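Local coordinates for chloramphenicol acetyltransferase (Aliivibrio fischeri, PDB 6PXA), which probably transfers an acetyl group from acetyl-CoA to chloramphenicol, as a hexapeptide-repeat acyltransferase, and binds taurocholic acid in the crystal, at residues Ser31-Phe36 and Glu43-Arg48; Tyr49-Ala54 and Gly66-Leu71. All coordinates share one frame; numbering follows the deposited sequence.

Contact 1. Residues Ser31-Phe36 and Glu43-Arg48. With TCH (taurocholic acid), chain M.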
ATOM      1  N   SER B  31       7.964  12.309 -20.286  1.00 39.81           N
ATOM      2  CA  SER B  31       7.453  11.550 -19.149  1.00 38.39           C
ATOM      3  C   SER B  31       8.562  10.725 -18.505  1.00 37.22           C
ATOM      4  O   SER B  31       9.387  10.112 -19.196  1.00 38.47           O
ATOM      5  CB  SER B  31       6.311  10.651 -19.614  1.00 39.21           C
ATOM      6  OG  SER B  31       5.326  11.457 -20.209  1.00 35.10           O
ATOM      7  N   TYR B  32       8.582  10.723 -17.164  1.00 38.96           N
ATOM      8  CA  TYR B  32       9.667  10.125 -16.403  1.00 38.12           C
ATOM      9  C   TYR B  32       9.122   9.334 -15.221  1.00 36.22           C
ATOM     10  O   TYR B  32       8.034   9.604 -14.705  1.00 39.92           O
ATOM     11  CB  TYR B  32      10.640  11.197 -15.858  1.00 44.94           C
ATOM     12  CG  TYR B  32      10.056  12.046 -14.730  1.00 41.39           C
ATOM     13  CD1 TYR B  32       9.376  13.234 -15.002  1.00 32.88           C
ATOM     14  CD2 TYR B  32      10.181  11.662 -13.397  1.00 46.25           C
ATOM     15  CE1 TYR B  32       8.837  13.999 -13.987  1.00 36.97           C
ATOM     16  CE2 TYR B  32       9.635  12.425 -12.372  1.00 41.34           C
ATOM     17  CZ  TYR B  32       8.980  13.596 -12.671  1.00 39.83           C
ATOM     18  OH  TYR B  32       8.441  14.376 -11.669  1.00 44.10           O
ATOM     19  N   TYR B  33       9.937   8.395 -14.748  1.00 34.11           N
ATOM     20  CA  TYR B  33       9.676   7.642 -13.525  1.00 35.88           C
ATOM     21  C   TYR B  33      10.796   7.940 -12.537  1.00 39.38           C
ATOM     22  O   TYR B  33      11.975   7.748 -12.857  1.00 40.40           O
ATOM     23  CB  TYR B  33       9.595   6.138 -13.826  1.00 37.43           C
ATOM     24  CG  TYR B  33       9.452   5.213 -12.621  1.00 38.59           C
ATOM     25  CD1 TYR B  33       8.408   5.368 -11.721  1.00 41.20           C
ATOM     26  CD2 TYR B  33      10.348   4.165 -12.405  1.00 37.40           C
ATOM     27  CE1 TYR B  33       8.256   4.510 -10.616  1.00 32.48           C
ATOM     28  CE2 TYR B  33      10.201   3.304 -11.289  1.00 35.94           C
ATOM     29  CZ  TYR B  33       9.145   3.497 -10.403  1.00 35.65           C
ATOM     30  OH  TYR B  33       8.959   2.679  -9.289  1.00 38.25           O
ATOM     31  N   SER B  34      10.432   8.384 -11.339  1.00 43.72           N
ATOM     32  CA  SER B  34      11.393   8.644 -10.260  1.00 45.08           C
ATOM     33  C   SER B  34      11.217   7.534  -9.228  1.00 43.55           C
ATOM     34  O   SER B  34      10.444   7.673  -8.276  1.00 41.06           O
ATOM     35  CB  SER B  34      11.179  10.022  -9.642  1.00 43.90           C
ATOM     36  OG  SER B  34       9.813  10.214  -9.303  1.00 43.60           O
ATOM     37  N   GLY B  35      11.983   6.450  -9.398  1.00 37.89           N
ATOM     38  CA  GLY B  35      11.638   5.207  -8.738  1.00 38.37           C
ATOM     39  C   GLY B  35      12.617   4.767  -7.674  1.00 44.51           C
ATOM     40  O   GLY B  35      12.624   3.589  -7.315  1.00 42.48           O
ATOM     41  N   PHE B  36      13.421   5.707  -7.145  1.00 40.57           N
ATOM     42  CA  PHE B  36      14.478   5.354  -6.201  1.00 44.55           C
ATOM     43  C   PHE B  36      13.976   4.476  -5.058  1.00 39.88           C
ATOM     44  O   PHE B  36      14.629   3.497  -4.687  1.00 40.09           O
ATOM     45  CB  PHE B  36      15.127   6.618  -5.623  1.00 47.59           C
ATOM     46  CG  PHE B  36      16.125   6.340  -4.522  1.00 42.29           C
ATOM     47  CD1 PHE B  36      17.412   5.908  -4.822  1.00 43.31           C
ATOM     48  CD2 PHE B  36      15.777   6.502  -3.180  1.00 45.22           C
ATOM     49  CE1 PHE B  36      18.348   5.650  -3.792  1.00 45.60           C
ATOM     50  CE2 PHE B  36      16.702   6.235  -2.163  1.00 48.18           C
ATOM     51  CZ  PHE B  36      17.988   5.803  -2.479  1.00 46.21           C
ATOM     52  N   GLU B  43       9.794  -0.669 -16.086  1.00 42.35           N
ATOM     53  CA  GLU B  43       9.220  -1.859 -16.717  1.00 40.17           C
ATOM     54  C   GLU B  43       9.291  -3.104 -15.849  1.00 41.87           C
ATOM     55  O   GLU B  43       8.560  -4.061 -16.111  1.00 45.72           O
ATOM     56  CB  GLU B  43       9.902  -2.164 -18.062  1.00 37.36           C
ATOM     57  CG  GLU B  43       9.466  -1.212 -19.157  1.00 41.02           C
ATOM     58  CD  GLU B  43       9.902  -1.685 -20.539  1.00 49.32           C
ATOM     59  OE1 GLU B  43      11.116  -1.831 -20.778  1.00 52.64           O
ATOM     60  OE2 GLU B  43       9.014  -1.921 -21.375  1.00 51.04           O
ATOM     61  N   GLU B  44      10.136  -3.137 -14.827  1.00 43.73           N
ATOM     62  CA  GLU B  44      10.170  -4.349 -14.023  1.00 45.01           C
ATOM     63  C   GLU B  44       9.402  -4.234 -12.718  1.00 45.62           C
ATOM     64  O   GLU B  44       9.123  -5.263 -12.108  1.00 51.69           O
ATOM     65  CB  GLU B  44      11.610  -4.785 -13.755  1.00 52.13           C
ATOM     66  CG  GLU B  44      12.445  -3.816 -13.023  1.00 63.63           C
ATOM     67  CD  GLU B  44      13.922  -4.118 -13.166  1.00 66.91           C
ATOM     68  OE1 GLU B  44      14.729  -3.512 -12.433  1.00 67.12           O
ATOM     69  OE2 GLU B  44      14.277  -4.962 -14.015  1.00 69.64           O
ATOM     70  N   GLN B  45       8.979  -3.036 -12.322  1.00 42.03           N
ATOM     71  CA  GLN B  45       8.409  -2.780 -10.995  1.00 38.89           C
ATOM     72  C   GLN B  45       7.065  -2.063 -11.054  1.00 36.01           C
ATOM     73  O   GLN B  45       6.147  -2.405 -10.312  1.00 41.13           O
ATOM     74  CB  GLN B  45       9.433  -1.936 -10.191  1.00 51.23           C
ATOM     75  CG  GLN B  45       9.001  -1.527  -8.792  1.00 58.01           C
ATOM     76  CD  GLN B  45       8.953  -2.699  -7.846  1.00 56.30           C
ATOM     77  OE1 GLN B  45       9.668  -3.679  -8.028  1.00 60.44           O
ATOM     78  NE2 GLN B  45       8.104  -2.610  -6.831  1.00 55.48           N
ATOM     79  N   ALA B  46       6.929  -1.077 -11.929  1.00 39.21           N
ATOM     80  CA  ALA B  46       5.725  -0.263 -12.022  1.00 36.32           C
ATOM     81  C   ALA B  46       4.672  -0.854 -12.950  1.00 35.82           C
ATOM     82  O   ALA B  46       3.470  -0.708 -12.695  1.00 38.01           O
ATOM     83  CB  ALA B  46       6.096   1.144 -12.512  1.00 40.27           C
ATOM     84  N   VAL B  47       5.081  -1.459 -14.056  1.00 38.61           N
ATOM     85  CA  VAL B  47       4.141  -2.001 -15.034  1.00 38.91           C
ATOM     86  C   VAL B  47       4.065  -3.497 -14.815  1.00 35.64           C
ATOM     87  O   VAL B  47       5.064  -4.206 -14.976  1.00 39.88           O
ATOM     88  CB  VAL B  47       4.563  -1.665 -16.470  1.00 39.07           C
ATOM     89  CG1 VAL B  47       3.511  -2.177 -17.456  1.00 40.75           C
ATOM     90  CG2 VAL B  47       4.742  -0.169 -16.608  1.00 35.79           C
ATOM     91  N   ARG B  48       2.899  -3.985 -14.414  1.00 33.98           N
ATOM     92  CA  ARG B  48       2.813  -5.353 -13.923  1.00 36.90           C
ATOM     93  C   ARG B  48       1.847  -6.177 -14.753  1.00 32.69           C
ATOM     94  O   ARG B  48       0.757  -5.711 -15.111  1.00 31.68           O
ATOM     95  CB  ARG B  48       2.396  -5.400 -12.436  1.00 35.50           C
ATOM     96  CG  ARG B  48       3.279  -4.553 -11.559  1.00 35.25           C
ATOM     97  CD  ARG B  48       3.005  -4.791 -10.080  1.00 38.60           C
ATOM     98  NE  ARG B  48       3.929  -4.045  -9.230  1.00 41.65           N
ATOM     99  CZ  ARG B  48       3.868  -4.047  -7.902  1.00 41.03           C
ATOM    100  NH1 ARG B  48       2.934  -4.771  -7.299  1.00 36.94           N
ATOM    101  NH2 ARG B  48       4.747  -3.346  -7.195  1.00 40.93           N
TER
HETATM  102  C1  TCH M 301      14.889  18.175  -3.988  1.00 65.23           C
HETATM  103  C2  TCH M 301      16.172  18.831  -4.618  1.00 64.00           C
HETATM  104  C3  TCH M 301      15.948  20.352  -4.859  1.00 68.30           C
HETATM  105  O3  TCH M 301      17.031  20.865  -5.533  1.00 72.53           O
HETATM  106  C4  TCH M 301      14.634  20.666  -5.673  1.00 62.79           C
HETATM  107  C5  TCH M 301      13.379  19.955  -5.108  1.00 59.10           C
HETATM  108  C6  TCH M 301      12.128  20.219  -5.993  1.00 56.21           C
HETATM  109  C7  TCH M 301      12.095  19.358  -7.323  1.00 56.08           C
HETATM  110  O7  TCH M 301      13.036  19.854  -8.214  1.00 50.63           O
HETATM  111  C8  TCH M 301      12.367  17.861  -7.043  1.00 54.82           C
HETATM  112  C9  TCH M 301      13.707  17.693  -6.216  1.00 59.02           C
HETATM  113  C10 TCH M 301      13.634  18.428  -4.859  1.00 63.31           C
HETATM  114  C11 TCH M 301      14.024  16.190  -6.074  1.00 59.89           C
HETATM  115  C12 TCH M 301      14.014  15.435  -7.305  1.00 59.93           C
HETATM  116  O12 TCH M 301      15.114  15.743  -8.120  1.00 53.46           O
HETATM  117  C13 TCH M 301      12.696  15.751  -8.223  1.00 63.52           C
HETATM  118  C14 TCH M 301      12.552  17.087  -8.394  1.00 59.09           C
HETATM  119  C15 TCH M 301      11.218  17.213  -9.281  1.00 59.04           C
HETATM  120  C16 TCH M 301      11.349  16.110 -10.215  1.00 59.25           C
HETATM  121  C17 TCH M 301      12.600  15.320  -9.788  1.00 60.84           C
HETATM  122  C18 TCH M 301      11.486  15.145  -7.495  1.00 66.54           C
HETATM  123  C19 TCH M 301      12.434  17.897  -4.060  1.00 60.37           C
HETATM  124  O1S TCH M 301      14.725  16.877 -18.264  1.00 58.28           O
HETATM  125  C20 TCH M 301      12.433  13.906 -10.098  1.00 55.88           C
HETATM  126  C21 TCH M 301      13.630  12.998  -9.698  1.00 51.00           C
HETATM  127  C22 TCH M 301      12.411  13.880 -11.646  1.00 59.28           C
HETATM  128  C23 TCH M 301      13.767  14.205 -12.258  1.00 57.83           C
HETATM  129  C24 TCH M 301      13.663  14.205 -13.776  1.00 56.17           C
HETATM  130  N24 TCH M 301      13.163  15.376 -14.451  1.00 55.78           N
HETATM  131  O24 TCH M 301      13.975  13.255 -14.392  1.00 47.87           O
HETATM  132  C25 TCH M 301      13.066  15.404 -15.899  1.00 49.94           C
HETATM  133  C26 TCH M 301      12.672  16.821 -16.275  1.00 56.12           C
HETATM  134  S26 TCH M 301      13.118  17.149 -18.002  1.00 60.57           S
HETATM  135  O2S TCH M 301      12.251  16.065 -18.894  1.00 58.85           O
HETATM  136  O3S TCH M 301      12.705  18.718 -18.301  1.00 57.90           O
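Within an early coil of the left-handed beta-helix characteristic of hexapeptide-repeat transferases, Tyr-33 of strand 32-34 reaches across the interior to Gln-45 and Ala-46, where helix 42-46 gives way to strand 47-48. Its CG lies opposite the backbone N (chi1 175°), which extends the ring towards the helix end. There Tyr-33 CZ comes within 4.4 Å of Ala-46 CB, the methyl approaching the ring obliquely, while the phenol oxygen OH passes 4.2 Å from Gln-45 CG. Gly-35 CA sits over one ring face, near the rim. Beyond the contact, the hydroxyl accepts a hydrogen bond from Gly-82 N. On the helix side, Arg-48 NE donates an almost straight bond of 3.0 Å to Gln-45 O, with the oxygen in the guanidinium plane; the other end of the group, NH1, forms a salt bridge with Glu-133 of the second subunit. Neighbouring Tyr-32 instead lays a ring face against taurocholic acid, with CE2 in a tight approach of 3.2 Å to ligand C22, and Ser-34 CB touches ligand C21 at 3.9 Å. No hydrogen bond joins the two segments: modest apolar contact sets their approach, while the bond from Gly-82 anchors the tyrosine hydroxyl.

Contact 2. Residues Tyr49-Ala54 and Gly66-Leu71; sequences YLLGDA and GEVDKL
Leu-50 and Leu-51 meet Val-68, Asp-69 and Leu-71 where two loops of the left-handed beta-helix run past each other beside strand 25-27. At the start of the first loop, Tyr-49 turns to the second subunit, forming an edge-to-face stack with Tyr-37 there and a hydrogen bond from its backbone N to that residue's OH. Leu-50 follows: a trans first torsion (-168°) swings its isobutyl end nearer to 66-71, and its two methyls reach different residues. CD1 stands 3.3 Å from Asp-69 O, a buried carbonyl oxygen without a polar partner, and CD2 packs 4.5 Å from Leu-71 CB. Leu-51 then crosses Val-68 at roughly a right angle, with its CD1 methyl 3.8 Å from Val-68 CG1; Trp-60 of helix 57-60 packs against both residues. A type II beta turn runs from Leu-50 to Asp-53, closed by Asp-53 N bonding to Leu-50 O at 3.2 Å, and Gly-52 takes the positive phi (103°) such a turn places at its third residue. At Asp-53 the carboxylate is gripped on two sides of the interface: OD1 bonds to Thr-56 OG1 of the same chain, and OD2 to Trp-10 NE1 of the second subunit.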
ATOM      1  N   TYR B  49       2.274  -7.411 -15.031  1.00 35.48           N
ATOM      2  CA  TYR B  49       1.493  -8.441 -15.710  1.00 35.15           C
ATOM      3  C   TYR B  49       1.270  -8.108 -17.174  1.00 32.58           C
ATOM      4  O   TYR B  49       0.280  -8.545 -17.755  1.00 32.31           O
ATOM      5  CB  TYR B  49       0.148  -8.696 -15.018  1.00 30.42           C
ATOM      6  CG  TYR B  49       0.291  -8.922 -13.523  1.00 31.54           C
ATOM      7  CD1 TYR B  49       0.775 -10.129 -13.029  1.00 35.50           C
ATOM      8  CD2 TYR B  49      -0.056  -7.920 -12.607  1.00 33.67           C
ATOM      9  CE1 TYR B  49       0.899 -10.360 -11.662  1.00 38.01           C
ATOM     10  CE2 TYR B  49       0.064  -8.155 -11.207  1.00 32.14           C
ATOM     11  CZ  TYR B  49       0.556  -9.356 -10.752  1.00 36.81           C
ATOM     12  OH  TYR B  49       0.687  -9.580  -9.377  1.00 38.27           O
ATOM     13  N   LEU B  50       2.190  -7.355 -17.777  1.00 31.60           N
ATOM     14  CA  LEU B  50       2.130  -7.015 -19.209  1.00 29.77           C
ATOM     15  C   LEU B  50       2.993  -7.985 -20.020  1.00 32.51           C
ATOM     16  O   LEU B  50       4.229  -7.907 -19.993  1.00 34.81           O
ATOM     17  CB  LEU B  50       2.582  -5.574 -19.424  1.00 36.45           C
ATOM     18  CG  LEU B  50       2.277  -5.069 -20.835  1.00 37.80           C
ATOM     19  CD1 LEU B  50       0.814  -5.260 -21.123  1.00 40.69           C
ATOM     20  CD2 LEU B  50       2.603  -3.622 -20.903  1.00 44.40           C
ATOM     21  N   LEU B  51       2.337  -8.892 -20.756  1.00 32.42           N
ATOM     22  CA  LEU B  51       3.067  -9.823 -21.612  1.00 40.88           C
ATOM     23  C   LEU B  51       4.057  -9.082 -22.503  1.00 41.32           C
ATOM     24  O   LEU B  51       3.755  -8.030 -23.069  1.00 40.83           O
ATOM     25  CB  LEU B  51       2.095 -10.644 -22.483  1.00 40.09           C
ATOM     26  CG  LEU B  51       1.296 -11.742 -21.751  1.00 41.96           C
ATOM     27  CD1 LEU B  51       0.334 -12.452 -22.693  1.00 43.78           C
ATOM     28  CD2 LEU B  51       2.245 -12.760 -21.117  1.00 43.44           C
ATOM     29  N   GLY B  52       5.256  -9.632 -22.617  1.00 39.66           N
ATOM     30  CA  GLY B  52       6.288  -9.036 -23.432  1.00 42.87           C
ATOM     31  C   GLY B  52       7.339  -8.312 -22.634  1.00 48.08           C
ATOM     32  O   GLY B  52       8.316  -7.829 -23.214  1.00 47.98           O
ATOM     33  N   ASP B  53       7.175  -8.246 -21.318  1.00 43.63           N
ATOM     34  CA  ASP B  53       8.198  -7.681 -20.461  1.00 40.61           C
ATOM     35  C   ASP B  53       9.330  -8.693 -20.357  1.00 50.52           C
ATOM     36  O   ASP B  53       9.340  -9.726 -21.035  1.00 48.75           O
ATOM     37  CB  ASP B  53       7.602  -7.301 -19.106  1.00 49.64           C
ATOM     38  CG  ASP B  53       6.962  -8.490 -18.375  1.00 53.99           C
ATOM     39  OD1 ASP B  53       7.052  -9.651 -18.862  1.00 44.02           O
ATOM     40  OD2 ASP B  53       6.385  -8.255 -17.279  1.00 55.08           O
ATOM     41  N   ALA B  54      10.280  -8.411 -19.460  1.00 55.54           N
ATOM     42  CA  ALA B  54      11.463  -9.259 -19.304  1.00 58.43           C
ATOM     43  C   ALA B  54      11.139 -10.712 -18.967  1.00 58.92           C
ATOM     44  O   ALA B  54      11.733 -11.609 -19.589  1.00 65.74           O
ATOM     45  CB  ALA B  54      12.395  -8.642 -18.251  1.00 56.10           C
ATOM     46  N   GLY B  66      -2.102 -13.690 -29.196  1.00 67.36           N
ATOM     47  CA  GLY B  66      -3.072 -12.701 -29.631  1.00 64.33           C
ATOM     48  C   GLY B  66      -2.883 -11.382 -28.891  1.00 66.94           C
ATOM     49  O   GLY B  66      -2.022 -11.234 -28.027  1.00 65.16           O
ATOM     50  N   GLU B  67      -3.725 -10.408 -29.241  1.00 65.91           N
ATOM     51  CA  GLU B  67      -3.564  -9.054 -28.719  1.00 62.33           C
ATOM     52  C   GLU B  67      -3.908  -8.998 -27.236  1.00 50.29           C
ATOM     53  O   GLU B  67      -4.818  -9.684 -26.766  1.00 56.72           O
ATOM     54  CB  GLU B  67      -4.443  -8.065 -29.489  1.00 68.27           C
ATOM     55  CG  GLU B  67      -4.072  -7.857 -30.964  1.00 77.90           C
ATOM     56  CD  GLU B  67      -5.225  -7.268 -31.776  1.00 92.81           C
ATOM     57  OE1 GLU B  67      -6.370  -7.285 -31.273  1.00 97.81           O
ATOM     58  OE2 GLU B  67      -4.995  -6.791 -32.913  1.00 99.67           O
ATOM     59  N   VAL B  68      -3.164  -8.175 -26.507  1.00 42.16           N
ATOM     60  CA  VAL B  68      -3.363  -7.952 -25.073  1.00 43.98           C
ATOM     61  C   VAL B  68      -3.639  -6.469 -24.825  1.00 42.89           C
ATOM     62  O   VAL B  68      -3.425  -5.620 -25.695  1.00 40.35           O
ATOM     63  CB  VAL B  68      -2.152  -8.410 -24.236  1.00 38.37           C
ATOM     64  CG1 VAL B  68      -1.947  -9.919 -24.356  1.00 43.10           C
ATOM     65  CG2 VAL B  68      -0.900  -7.647 -24.642  1.00 39.88           C
ATOM     66  N   ASP B  69      -4.109  -6.168 -23.604  1.00 40.11           N
ATOM     67  CA  ASP B  69      -4.300  -4.777 -23.198  1.00 39.77           C
ATOM     68  C   ASP B  69      -2.963  -4.037 -23.177  1.00 43.04           C
ATOM     69  O   ASP B  69      -1.943  -4.554 -22.711  1.00 39.91           O
ATOM     70  CB  ASP B  69      -4.979  -4.702 -21.812  1.00 40.36           C
ATOM     71  CG  ASP B  69      -6.407  -5.251 -21.832  1.00 42.50           C
ATOM     72  OD1 ASP B  69      -7.112  -5.102 -22.866  1.00 40.08           O
ATOM     73  OD2 ASP B  69      -6.819  -5.911 -20.847  1.00 39.43           O
ATOM     74  N   LYS B  70      -2.960  -2.828 -23.717  1.00 40.50           N
ATOM     75  CA  LYS B  70      -1.748  -2.036 -23.820  1.00 35.26           C
ATOM     76  C   LYS B  70      -1.780  -0.913 -22.785  1.00 37.64           C
ATOM     77  O   LYS B  70      -2.843  -0.496 -22.314  1.00 38.35           O
ATOM     78  CB  LYS B  70      -1.579  -1.475 -25.236  1.00 40.48           C
ATOM     79  CG  LYS B  70      -1.171  -2.541 -26.280  1.00 41.67           C
ATOM     80  CD  LYS B  70      -1.154  -2.014 -27.693  1.00 53.19           C
ATOM     81  CE  LYS B  70      -1.295  -3.201 -28.676  1.00 64.00           C
ATOM     82  NZ  LYS B  70      -1.441  -2.793 -30.105  1.00 77.00           N
ATOM     83  N   LEU B  71      -0.592  -0.426 -22.433  1.00 34.16           N
ATOM     84  CA  LEU B  71      -0.425   0.694 -21.509  1.00 35.10           C
ATOM     85  C   LEU B  71       0.091   1.890 -22.312  1.00 38.86           C
ATOM     86  O   LEU B  71       1.194   1.849 -22.860  1.00 43.13           O
ATOM     87  CB  LEU B  71       0.535   0.329 -20.374  1.00 39.89           C
ATOM     88  CG  LEU B  71       1.020   1.531 -19.553  1.00 37.30           C
ATOM     89  CD1 LEU B  71      -0.145   2.190 -18.831  1.00 35.79           C
ATOM     90  CD2 LEU B  71       2.139   1.158 -18.588  1.00 40.26           C
TER

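From the N terminus, strand 32-34 leads through residues 35-41 into helix 42-46, and contact 1 closes this short loop. The chain then passes directly from Arg-48 to Tyr-49, so contact 2 opens one residue after contact 1 ends, and it closes the longer excursion through helix 57-60. The contacts are in series, neither nested nor crossed, with centres about 16 Å apart. Together they draw on all three sheets of the beta-helix, through strand 32-34, strand 47-48 and the beginning of strand 71-73. They also touch directly, Val-47 CG2 lying 3.5 Å from Leu-71 CD2, and both reach the second subunit, through Arg-48 and the loop that follows it.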